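Local coordinates for programmed Cell Death Protein 5 Homolog (Leishmania major, PDB 6VMT), which belongs to the PDCD5 family and probably binds DNA, at residues S11-Q14 against A15-M18; Q57-A60 against G61-Q64. All coordinates share one frame; numbering follows the deposited sequence.

In the fold
Both contacts are local, each between consecutive turns of a single helix, and both lie largely on the surface. Contact 1 (residues 11-18) is the capped start of helix 12-43, predicted to form a coiled coil, and its centre lies about 34 Å from the centre of the chain. Contact 2 (residues 57-64) is a kink within helix 46-75, its centre about 10 Å from the centre of the chain, where Ser63 is buried and Arg62 reaches helix 85-103. The centres of contact 1 and contact 2 are about 41 Å apart, and the two do not touch. Acidic and amide side chains dominate contact 1; contact 2 carries two basic side chains on a disturbed backbone.

Contact 1 of 2, residues S11-Q14 against A15-M18; sequences SEEQ and AQQM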
loop_
_atom_site.group_PDB
_atom_site.type_symbol
_atom_site.label_atom_id
_atom_site.label_comp_id
_atom_site.label_asym_id
_atom_site.label_seq_id
_atom_site.Cartn_x
_atom_site.Cartn_y
_atom_site.Cartn_z
ATOM N N SER A 11 20.474 2.926 -32.605
ATOM C CA SER A 11 21.486 1.847 -32.650
ATOM C C SER A 11 20.863 0.537 -32.168
ATOM O O SER A 11 19.839 0.581 -31.485
ATOM C CB SER A 11 22.697 2.233 -31.830
ATOM O OG SER A 11 23.500 1.099 -31.528
ATOM N N GLU A 12 21.488 -0.585 -32.514
ATOM C CA GLU A 12 21.171 -1.926 -31.964
ATOM C C GLU A 12 21.403 -1.901 -30.451
ATOM O O GLU A 12 20.556 -2.440 -29.735
ATOM C CB GLU A 12 22.031 -2.983 -32.650
ATOM C CG GLU A 12 21.497 -4.389 -32.500
ATOM C CD GLU A 12 22.381 -5.470 -33.101
ATOM O OE1 GLU A 12 23.317 -5.139 -33.875
ATOM O OE2 GLU A 12 22.131 -6.652 -32.798
ATOM N N GLU A 13 22.493 -1.277 -29.990
ATOM C CA GLU A 13 22.844 -1.169 -28.548
ATOM C C GLU A 13 21.800 -0.299 -27.844
ATOM O O GLU A 13 21.345 -0.682 -26.758
ATOM C CB GLU A 13 24.244 -0.582 -28.338
ATOM C CG GLU A 13 24.706 -0.593 -26.882
ATOM C CD GLU A 13 25.961 0.211 -26.568
ATOM O OE1 GLU A 13 25.945 1.437 -26.821
ATOM O OE2 GLU A 13 26.949 -0.384 -26.056
ATOM N N GLN A 14 21.433 0.839 -28.428
ATOM C CA GLN A 14 20.531 1.815 -27.759
ATOM C C GLN A 14 19.144 1.178 -27.581
ATOM O O GLN A 14 18.489 1.465 -26.571
ATOM C CB GLN A 14 20.481 3.135 -28.536
ATOM C CG GLN A 14 19.549 4.187 -27.935
ATOM C CD GLN A 14 20.052 4.774 -26.638
ATOM O OE1 GLN A 14 21.227 5.109 -26.496
ATOM N NE2 GLN A 14 19.150 4.917 -25.682
ATOM N N ALA A 15 18.700 0.353 -28.527
ATOM C CA ALA A 15 17.404 -0.361 -28.458
ATOM C C ALA A 15 17.509 -1.497 -27.437
ATOM O O ALA A 15 16.499 -1.829 -26.810
ATOM C CB ALA A 15 17.040 -0.897 -29.811
ATOM N N GLN A 16 18.702 -2.086 -27.322
ATOM C CA GLN A 16 19.042 -3.143 -26.336
ATOM C C GLN A 16 18.928 -2.542 -24.934
ATOM O O GLN A 16 18.656 -3.315 -23.994
ATOM C CB GLN A 16 20.419 -3.733 -26.667
ATOM C CG GLN A 16 21.220 -4.248 -25.479
ATOM C CD GLN A 16 22.664 -4.494 -25.855
ATOM O OE1 GLN A 16 22.979 -4.905 -26.973
ATOM N NE2 GLN A 16 23.559 -4.233 -24.915
ATOM N N GLN A 17 19.099 -1.221 -24.816
ATOM C CA GLN A 17 19.068 -0.485 -23.527
ATOM C C GLN A 17 17.628 -0.134 -23.155
ATOM O O GLN A 17 17.354 -0.045 -21.959
ATOM C CB GLN A 17 19.926 0.782 -23.577
ATOM C CG GLN A 17 21.413 0.512 -23.407
ATOM C CD GLN A 17 22.209 1.769 -23.146
ATOM O OE1 GLN A 17 21.735 2.706 -22.501
ATOM N NE2 GLN A 17 23.437 1.790 -23.641
ATOM N N MET A 18 16.743 0.093 -24.116
ATOM C CA MET A 18 15.386 0.604 -23.792
ATOM C C MET A 18 14.486 -0.589 -23.453
ATOM O O MET A 18 13.531 -0.423 -22.706
ATOM C CB MET A 18 14.795 1.448 -24.935
ATOM C CG MET A 18 15.405 2.878 -25.070
ATOM S SD MET A 18 15.248 4.064 -23.643
ATOM C CE MET A 18 13.527 3.785 -23.207
#
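Ser11 and Ala15 begin the first turn of helix 12-43, where Ala15 N donates to Ser11 O at 3.2 Å. Ser11 is the N-cap: its OG reaches forward to accept from Glu13 N at 3.0 Å, the capping bond, so its side chain and its carbonyl each serve the new helix. The next bond, Gln16 N to Glu12 O, is 3.1 Å long. Beyond it the ladder loses quality. Gln17 N bonds only weakly to both Glu13 O and Gln14 O, and Met18 N makes a further weak bond to Gln14 O.

The close packing is side chain on backbone. Gln16 CB sits 3.2 Å from Glu13 O and almost as near Glu12 O, against both carbonyl oxygens, while the methyl of Ala15 rests beside Ser11 O. Met18 CG lies 3.7 Å from Gln14 O before the chain bends and carries its end away.

Farther out the contact is loose. Glu13 and Gln17 run side by side and point the same way. Glu13 has CG anti to its own N (chi1 -174°), whereas Gln17 has CG beside its N (chi1 -79°); with both chains extended, the carboxylate and amide end near each other. Yet Gln17 NE2 is still 4.1 Å from Glu13 OE1, and the two planes are 55° apart, an approach on the exposed flank that is too long for a hydrogen bond.

Chemically, this is a helix start secured by its serine cap and first backbone bonds. The acidic groups of Glu12 and Glu13 stand in the first turn, where the helix dipole would probably favour their negative charge.

Contact 2 of 2, residues Q57-A60 against G61-Q64; sequences QVKA and GRSQ
The guanidinium of Arg62 has the aliphatic chain of Lys59 over one face: Lys59 CG stands 4.0 Å above the plane, over its centre, with Arg62 CZ at 4.1 Å the nearest guanidinium atom. Arg62 NH2 has a long, weak ion pair with Glu99 of helix 85-103, and the Arg62 side chain also touches Leu92 and Ala96 there. Closer to the backbone, Lys59 CB and Arg62 CB meet at 3.8 Å, and the two chains cross obliquely from that point. Arg62 leaves with CG anti to its N (chi1 -169°), then bends at chi2 and chi3, which brings the guanidinium face under Lys59 CG. The Lys59 chain bends at chi2 and leads its amine away, leaving NZ 4.9 Å from Arg62 NH2.

Beneath these side chains the helix is kinked, for Lys59 leaves helical backbone values (phi -134°, psi 60°). Neither Gly61 N nor Arg62 N makes the usual bond four residues back; Arg62 N instead donates to Lys59 O, three residues back, at 2.6 Å. Lys59 O also takes a weak bond from Ser63 N, so one carbonyl serves two donors. Four-residue spacing thus returns weakly with Ser63 and firmly with Gln64 N to Ala60 O, 2.9 Å long. Ser63 is buried, and its OG bonds to Leu52 O on an earlier part of helix 46-75.

Lys59 and Arg62 therefore meet through carbon, CB to CB and CG over the guanidinium, while their like charges stay apart. The weak pairing with Glu99 probably offsets part of the arginine's charge, and the same side chain links the kinked turn to helix 85-103.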
loop_
_atom_site.group_PDB
_atom_site.type_symbol
_atom_site.label_atom_id
_atom_site.label_comp_id
_atom_site.label_asym_id
_atom_site.label_seq_id
_atom_site.Cartn_x
_atom_site.Cartn_y
_atom_site.Cartn_z
ATOM N N GLN A 57 -12.047 -3.547 -2.148
ATOM C CA GLN A 57 -12.981 -3.808 -3.283
ATOM C C GLN A 57 -13.900 -2.597 -3.442
ATOM O O GLN A 57 -13.961 -2.009 -4.533
ATOM C CB GLN A 57 -13.879 -5.030 -3.054
ATOM C CG GLN A 57 -13.197 -6.243 -2.431
ATOM C CD GLN A 57 -11.945 -6.678 -3.157
ATOM O OE1 GLN A 57 -11.962 -7.003 -4.342
ATOM N NE2 GLN A 57 -10.838 -6.710 -2.435
ATOM N N VAL A 58 -14.558 -2.234 -2.347
ATOM C CA VAL A 58 -15.595 -1.170 -2.279
ATOM C C VAL A 58 -14.897 0.200 -2.322
ATOM O O VAL A 58 -15.250 1.003 -3.205
ATOM C CB VAL A 58 -16.459 -1.369 -1.017
ATOM C CG1 VAL A 58 -17.592 -0.357 -0.925
ATOM C CG2 VAL A 58 -17.006 -2.792 -0.927
ATOM N N LYS A 59 -13.921 0.439 -1.434
ATOM C CA LYS A 59 -13.267 1.767 -1.233
ATOM C C LYS A 59 -11.740 1.619 -1.162
ATOM O O LYS A 59 -11.129 2.034 -0.144
ATOM C CB LYS A 59 -13.780 2.415 0.054
ATOM C CG LYS A 59 -15.269 2.708 0.085
ATOM C CD LYS A 59 -15.637 3.919 -0.726
ATOM C CE LYS A 59 -17.126 4.185 -0.721
ATOM N NZ LYS A 59 -17.404 5.591 -1.088
ATOM N N ALA A 60 -11.133 1.101 -2.230
ATOM C CA ALA A 60 -9.673 0.901 -2.355
ATOM C C ALA A 60 -8.921 2.044 -1.665
ATOM O O ALA A 60 -8.038 1.752 -0.842
ATOM C CB ALA A 60 -9.291 0.782 -3.804
ATOM N N GLY A 61 -9.275 3.293 -1.955
ATOM C CA GLY A 61 -8.556 4.477 -1.443
ATOM C C GLY A 61 -8.502 4.492 0.074
ATOM O O GLY A 61 -7.519 5.001 0.654
ATOM N N ARG A 62 -9.553 3.982 0.710
ATOM C CA ARG A 62 -9.724 4.025 2.180
ATOM C C ARG A 62 -8.733 3.056 2.805
ATOM O O ARG A 62 -7.874 3.492 3.571
ATOM C CB ARG A 62 -11.138 3.586 2.539
ATOM C CG ARG A 62 -11.495 3.852 3.986
ATOM C CD ARG A 62 -12.788 4.623 4.023
ATOM N NE ARG A 62 -13.944 3.761 4.204
ATOM C CZ ARG A 62 -15.180 4.125 3.912
ATOM N NH1 ARG A 62 -16.180 3.287 4.128
ATOM N NH2 ARG A 62 -15.406 5.330 3.414
ATOM N N SER A 63 -8.878 1.788 2.424
ATOM C CA SER A 63 -8.033 0.641 2.817
ATOM C C SER A 63 -6.571 0.962 2.534
ATOM O O SER A 63 -5.718 0.577 3.336
ATOM C CB SER A 63 -8.468 -0.589 2.094
ATOM O OG SER A 63 -7.346 -1.389 1.788
ATOM N N GLN A 64 -6.305 1.671 1.448
ATOM C CA GLN A 64 -4.934 2.078 1.067
ATOM C C GLN A 64 -4.430 3.160 2.020
ATOM O O GLN A 64 -3.245 3.119 2.354
ATOM C CB GLN A 64 -4.900 2.551 -0.381
ATOM C CG GLN A 64 -3.699 3.427 -0.704
ATOM C CD GLN A 64 -3.595 3.714 -2.181
ATOM O OE1 GLN A 64 -3.840 2.847 -3.019
ATOM N NE2 GLN A 64 -3.224 4.941 -2.503
#